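Glutathione S-transferase family protein (Populus trichocarpa, PDB 5F06) binds glutathione and catalyses its transfer to electrophilic compounds as a Phi-class glutathione transferase, probably serving in detoxification. Local coordinates at the interface of chains A and B. Numbering follows the deposited sequence. Chains: chain A/B, Glutathione S-transferase family protein.

The interface of chains A and B. Residues chain A 97-99, 101-102, 105-106; chain B 50, 64-65, 68.
Helix 90-120 of chain A lies against the N-terminal, glutathione-binding domain of chain B in this patch of the two-fold interface, the dimer type usual for glutathione transferases. Its polar centre is a salt bridge: A:Arg106 NE gives a hydrogen bond to the B:Glu65 carboxylate oxygen OE2 at 2.8 Å, meeting it nearly along the C-O axis, although the oxygen lies 22° out of the guanidinium plane. Water 2 doubles the link, sitting 3.0 Å from A:Arg106 NH2 and also contacting OE2. The other carboxylate oxygen, OE1, shares water 1 with A:Glu101 OE1; A:Glu101 OE1 and B:Glu65 OE1 lie 4.7 Å apart and, if both acids are ionised, the water may ease their repulsion.

B:Phe50 caps the arginine tip to tip. A:Arg106 CD stands over the centre of its ring, 3.5 Å from the centroid, while B:Phe50 CB lies over the guanidinium, the two planes nearly parallel. Chi2 and chi3, both anti (-171° and 175°), extend the arginine side chain out to NE.

Towards the start of the helix, B:Phe64 crosses A:Val98 at about a right angle and takes the methyl CG1 on one face. The ring's CZ end reaches over the rim of the A:Trp99 indole, and A:Val102 splits its methyls, CG1 towards B:Phe50 and CG2 towards B:Phe64. B:Glu65 bends at chi2 and passes its CB and CG alongside A:Glu101 CB before the carboxylate turns to the arginine. At the far end, the B:Ala68 methyl CB packs 3.4 Å from the backbone carbonyl O of A:Lys97.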
ATOM      1  N   LYS A  97       5.704  -7.836  -6.259  1.00 11.62           N
ATOM      2  CA  LYS A  97       5.041  -7.557  -4.983  1.00 14.23           C
ATOM      3  C   LYS A  97       5.874  -6.604  -4.128  1.00 13.17           C
ATOM      4  O   LYS A  97       5.332  -5.722  -3.455  1.00 12.52           O
ATOM      5  CB  LYS A  97       4.776  -8.853  -4.208  1.00 17.87           C
ATOM      6  CG  LYS A  97       3.714  -9.741  -4.829  1.00 21.94           C
ATOM      7  CD  LYS A  97       3.408 -10.959  -3.964  1.00 25.84           C
ATOM      8  CE  LYS A  97       2.240 -11.757  -4.529  1.00 27.15           C
ATOM      9  NZ  LYS A  97       1.019 -10.914  -4.704  1.00 27.90           N
ATOM     10  N   VAL A  98       7.192  -6.782  -4.156  1.00 11.44           N
ATOM     11  CA  VAL A  98       8.084  -5.923  -3.391  1.00 11.72           C
ATOM     12  C   VAL A  98       7.943  -4.479  -3.854  1.00 11.20           C
ATOM     13  O   VAL A  98       7.718  -3.577  -3.045  1.00 11.14           O
ATOM     14  CB  VAL A  98       9.555  -6.372  -3.519  1.00 12.09           C
ATOM     15  CG1 VAL A  98      10.499  -5.349  -2.898  1.00 12.14           C
ATOM     16  CG2 VAL A  98       9.752  -7.735  -2.861  1.00 11.99           C
ATOM     17  N   TRP A  99       8.043  -4.261  -5.160  1.00 11.73           N
ATOM     18  CA  TRP A  99       8.127  -2.906  -5.673  1.00 11.49           C
ATOM     19  C   TRP A  99       6.765  -2.234  -5.836  1.00 11.13           C
ATOM     20  O   TRP A  99       6.708  -1.007  -5.898  1.00 10.60           O
ATOM     21  CB  TRP A  99       8.917  -2.909  -6.984  1.00 11.19           C
ATOM     22  CG  TRP A  99      10.359  -3.177  -6.688  1.00 11.38           C
ATOM     23  CD1 TRP A  99      10.986  -4.390  -6.698  1.00 11.23           C
ATOM     24  CD2 TRP A  99      11.343  -2.219  -6.275  1.00 12.54           C
ATOM     25  NE1 TRP A  99      12.302  -4.243  -6.331  1.00 12.65           N
ATOM     26  CE2 TRP A  99      12.547  -2.923  -6.070  1.00 13.32           C
ATOM     27  CE3 TRP A  99      11.325  -0.838  -6.070  1.00 12.96           C
ATOM     28  CZ2 TRP A  99      13.721  -2.288  -5.674  1.00 15.73           C
ATOM     29  CZ3 TRP A  99      12.492  -0.211  -5.673  1.00 12.68           C
ATOM     30  CH2 TRP A  99      13.673  -0.935  -5.477  1.00 14.43           C
ATOM     31  N   GLU A 101       4.738  -2.567  -3.346  1.00  9.83           N
ATOM     32  CA  GLU A 101       4.651  -2.123  -1.962  1.00 10.70           C
ATOM     33  C   GLU A 101       5.540  -0.906  -1.752  1.00  9.30           C
ATOM     34  O   GLU A 101       5.201  -0.025  -0.974  1.00  9.46           O
ATOM     35  CB  GLU A 101       5.040  -3.234  -0.987  1.00 11.10           C
ATOM     36  CG  GLU A 101       3.956  -4.272  -0.788  1.00 13.02           C
ATOM     37  CD  GLU A 101       2.683  -3.676  -0.215  1.00 14.64           C
ATOM     38  OE1 GLU A 101       2.774  -2.886   0.749  1.00 13.42           O
ATOM     39  OE2 GLU A 101       1.591  -3.990  -0.736  1.00 15.23           O
ATOM     40  N   VAL A 102       6.666  -0.854  -2.454  1.00 10.06           N
ATOM     41  CA  VAL A 102       7.539   0.312  -2.401  1.00 11.64           C
ATOM     42  C   VAL A 102       6.790   1.539  -2.918  1.00 11.13           C
ATOM     43  O   VAL A 102       6.879   2.617  -2.338  1.00 12.29           O
ATOM     44  CB  VAL A 102       8.834   0.095  -3.217  1.00 11.60           C
ATOM     45  CG1 VAL A 102       9.588   1.412  -3.431  1.00 12.16           C
ATOM     46  CG2 VAL A 102       9.725  -0.916  -2.522  1.00 11.26           C
ATOM     47  N   HIS A 105       4.124   2.627  -0.157  1.00  9.67           N
ATOM     48  CA  HIS A 105       4.553   3.079   1.171  1.00 10.06           C
ATOM     49  C   HIS A 105       5.747   4.020   1.162  1.00 11.19           C
ATOM     50  O   HIS A 105       6.076   4.603   2.198  1.00 12.54           O
ATOM     51  CB  HIS A 105       4.874   1.870   2.051  1.00 11.57           C
ATOM     52  CG  HIS A 105       3.679   1.022   2.350  1.00 11.95           C
ATOM     53  ND1 HIS A 105       2.833   1.275   3.408  1.00 13.85           N
ATOM     54  CD2 HIS A 105       3.174  -0.058   1.713  1.00 11.80           C
ATOM     55  CE1 HIS A 105       1.866   0.375   3.417  1.00 13.90           C
ATOM     56  NE2 HIS A 105       2.049  -0.443   2.397  1.00 12.88           N
ATOM     57  N   ARG A 106       6.387   4.172   0.005  1.00 11.66           N
ATOM     58  CA  ARG A 106       7.560   5.037  -0.109  1.00 11.45           C
ATOM     59  C   ARG A 106       7.425   6.084  -1.222  1.00 10.41           C
ATOM     60  O   ARG A 106       7.629   7.270  -0.974  1.00 12.87           O
ATOM     61  CB  ARG A 106       8.812   4.185  -0.323  1.00 10.92           C
ATOM     62  CG  ARG A 106       9.030   3.176   0.801  1.00 12.35           C
ATOM     63  CD  ARG A 106      10.365   2.479   0.716  1.00 13.97           C
ATOM     64  NE  ARG A 106      10.587   1.609   1.874  1.00 15.17           N
ATOM     65  CZ  ARG A 106      11.068   2.018   3.044  1.00 17.45           C
ATOM     66  NH1 ARG A 106      11.384   3.295   3.236  1.00 18.44           N
ATOM     67  NH2 ARG A 106      11.235   1.150   4.030  1.00 18.86           N
TER
ATOM     68  N   PHE B  50      16.646   0.295   1.087  1.00 17.32           N
ATOM     69  CA  PHE B  50      16.031   1.355   1.883  1.00 18.27           C
ATOM     70  C   PHE B  50      16.450   1.294   3.354  1.00 18.47           C
ATOM     71  O   PHE B  50      16.117   2.186   4.135  1.00 18.87           O
ATOM     72  CB  PHE B  50      14.508   1.284   1.773  1.00 17.57           C
ATOM     73  CG  PHE B  50      13.985   1.691   0.428  1.00 18.17           C
ATOM     74  CD1 PHE B  50      13.819   3.030   0.114  1.00 17.89           C
ATOM     75  CD2 PHE B  50      13.662   0.739  -0.525  1.00 17.17           C
ATOM     76  CE1 PHE B  50      13.338   3.410  -1.122  1.00 19.30           C
ATOM     77  CE2 PHE B  50      13.182   1.116  -1.765  1.00 18.08           C
ATOM     78  CZ  PHE B  50      13.017   2.449  -2.062  1.00 19.21           C
ATOM     79  N   PHE B  64      11.774  -7.591   0.593  1.00 11.88           N
ATOM     80  CA  PHE B  64      11.579  -6.643   1.681  1.00 10.33           C
ATOM     81  C   PHE B  64      10.202  -6.001   1.496  1.00 10.16           C
ATOM     82  O   PHE B  64       9.497  -6.332   0.543  1.00 10.63           O
ATOM     83  CB  PHE B  64      12.704  -5.597   1.728  1.00 10.67           C
ATOM     84  CG  PHE B  64      12.865  -4.809   0.461  1.00 11.64           C
ATOM     85  CD1 PHE B  64      13.687  -5.269  -0.558  1.00 13.46           C
ATOM     86  CD2 PHE B  64      12.205  -3.603   0.292  1.00 11.86           C
ATOM     87  CE1 PHE B  64      13.837  -4.546  -1.726  1.00 14.44           C
ATOM     88  CE2 PHE B  64      12.349  -2.877  -0.877  1.00 12.91           C
ATOM     89  CZ  PHE B  64      13.167  -3.345  -1.884  1.00 14.49           C
ATOM     90  N   GLU B  65       9.853  -5.092   2.409  1.00 11.58           N
ATOM     91  CA  GLU B  65       8.490  -4.580   2.621  1.00 11.31           C
ATOM     92  C   GLU B  65       7.620  -5.655   3.272  1.00 10.33           C
ATOM     93  O   GLU B  65       7.339  -6.692   2.672  1.00 10.53           O
ATOM     94  CB  GLU B  65       7.832  -4.085   1.324  1.00 13.05           C
ATOM     95  CG  GLU B  65       8.396  -2.772   0.798  1.00 12.84           C
ATOM     96  CD  GLU B  65       8.115  -1.610   1.734  1.00 13.97           C
ATOM     97  OE1 GLU B  65       6.993  -1.548   2.283  1.00 15.18           O
ATOM     98  OE2 GLU B  65       9.015  -0.765   1.927  1.00 14.05           O
ATOM     99  N   ALA B  68       4.727  -7.069   1.373  1.00  9.08           N
ATOM    100  CA  ALA B  68       5.159  -7.836   0.210  1.00  9.97           C
ATOM    101  C   ALA B  68       5.547  -9.244   0.649  1.00 10.76           C
ATOM    102  O   ALA B  68       5.316 -10.225  -0.060  1.00 10.09           O
ATOM    103  CB  ALA B  68       6.328  -7.149  -0.491  1.00 10.64           C
TER
HETATM  104  O   HOH W   1       4.635  -3.180   3.230  1.00 13.42           O
HETATM  105  O   HOH W   2      11.215  -1.772   3.313  1.00 18.01           O